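Local coordinates for protein alginase (Pseudoalteromonas, PDB 4Q8K) that probably cleaves alginate by beta-elimination, as a calcium-bound catalytic domain of a bacterial polysaccharide lyase of family 18, at residues 345-348 with 349-352. Residues are numbered along the deposited sequence; the frame is centred on the assembly and turned at random.
Sequences NCFE and DLGI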
# COMPACT_ATOMS: atom_id res chain seq x y z
N ASN A 345 15.97 11.59 7.59
CA ASN A 345 17.29 11.68 6.97
C ASN A 345 17.42 10.72 5.80
O ASN A 345 17.99 11.07 4.77
CB ASN A 345 18.39 11.40 7.99
CG ASN A 345 18.55 12.53 9.00
OD1 ASN A 345 17.99 13.61 8.83
ND2 ASN A 345 19.31 12.28 10.05
N CYS A 346 16.86 9.52 5.95
CA CYS A 346 16.87 8.57 4.84
C CYS A 346 16.21 9.14 3.59
O CYS A 346 16.78 9.09 2.50
CB CYS A 346 16.18 7.28 5.27
SG CYS A 346 17.14 6.29 6.40
N PHE A 347 15.00 9.67 3.73
CA PHE A 347 14.28 10.17 2.57
C PHE A 347 14.97 11.38 1.95
O PHE A 347 14.94 11.56 0.73
CB PHE A 347 12.80 10.44 2.89
CG PHE A 347 12.02 9.19 3.18
CD1 PHE A 347 12.05 8.12 2.29
CD2 PHE A 347 11.28 9.06 4.36
CE1 PHE A 347 11.34 6.96 2.56
CE2 PHE A 347 10.58 7.91 4.63
CZ PHE A 347 10.60 6.86 3.73
N GLU A 348 15.63 12.18 2.77
CA GLU A 348 16.42 13.28 2.24
C GLU A 348 17.55 12.75 1.37
O GLU A 348 17.73 13.20 0.24
CB GLU A 348 16.96 14.14 3.38
CG GLU A 348 15.91 15.05 3.99
CD GLU A 348 16.44 15.84 5.17
OE1 GLU A 348 15.73 16.75 5.64
OE2 GLU A 348 17.57 15.55 5.62
N ASP A 349 18.30 11.79 1.90
CA ASP A 349 19.47 11.23 1.22
C ASP A 349 19.05 10.43 -0.01
O ASP A 349 19.78 10.40 -1.01
CB ASP A 349 20.28 10.35 2.18
CG ASP A 349 20.95 11.16 3.30
OD1 ASP A 349 20.83 12.39 3.31
OD2 ASP A 349 21.62 10.53 4.14
N LEU A 350 17.88 9.81 0.06
CA LEU A 350 17.35 9.03 -1.06
C LEU A 350 16.79 9.92 -2.15
O LEU A 350 16.39 9.43 -3.21
CB LEU A 350 16.26 8.07 -0.58
CG LEU A 350 16.70 6.92 0.32
CD1 LEU A 350 15.50 6.38 1.09
CD2 LEU A 350 17.39 5.83 -0.50
N GLY A 351 16.74 11.22 -1.89
CA GLY A 351 16.17 12.16 -2.83
C GLY A 351 14.66 12.03 -3.01
O GLY A 351 14.12 12.41 -4.05
N ILE A 352 13.97 11.51 -1.99
CA ILE A 352 12.51 11.44 -2.06
C ILE A 352 11.89 12.69 -1.45
O ILE A 352 11.73 12.79 -0.24
CB ILE A 352 11.94 10.18 -1.38
CG1 ILE A 352 12.66 8.93 -1.89
CG2 ILE A 352 10.45 10.10 -1.64
CD1 ILE A 352 12.67 8.80 -3.38
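The ring of Phe347 is met obliquely by two aliphatic groups from the chain just beyond it: Leu350 CD1 lies 4.0 Å from Phe347 CD1, and Ile352 CB also approaches that ring carbon. Trp187 meets the same ring with the two planes inclined at about 45°. These contacts gather round a Schellman motif that ends helix 340-349 of the alginate lyase domain and turns the chain toward strand 355-368. Gly351 has positive phi (69°), a conformation a residue without a side chain adopts easily. Two bonds run back into the last turn: Ile352 N reaches Phe347 O at 2.9 Å, in the carbonyl plane, whereas Gly351 N sits well above the plane of the Glu348 carbonyl, at 3.1 Å from Glu348 O. Before them the helical pattern still holds, with Leu350 N 2.8 Å from Cys346 O. Leucine suits its place because CG stands beside its own backbone N (chi1 -68°), which sets CG against Cys346 O, 3.1 Å away, and brings CD1 to Phe347. The same methyl, Leu350 CD1, lies 4.3 Å from Cys346 CB. An alanine here would lack CG and both methyls, and would probably leave a gap between Cys346 CB and the Phe347 ring, with Ile352 still at the ring. Phe347 and Ile352 are both buried and pack on Leu323 of strand 321-324, where bulky apolar side chains suit the junction between helix end and strand, while the disulfide of Cys346 with Cys334 ties the helix to the preceding loop. Charged residues occupy the exposed side, where Glu348 extends to a salt bridge with Lys344. Asp349 N donates to Asn345 O, 3.0 Å away, and Asp349 CG comes within 3.3 Å of that same Asn345 O.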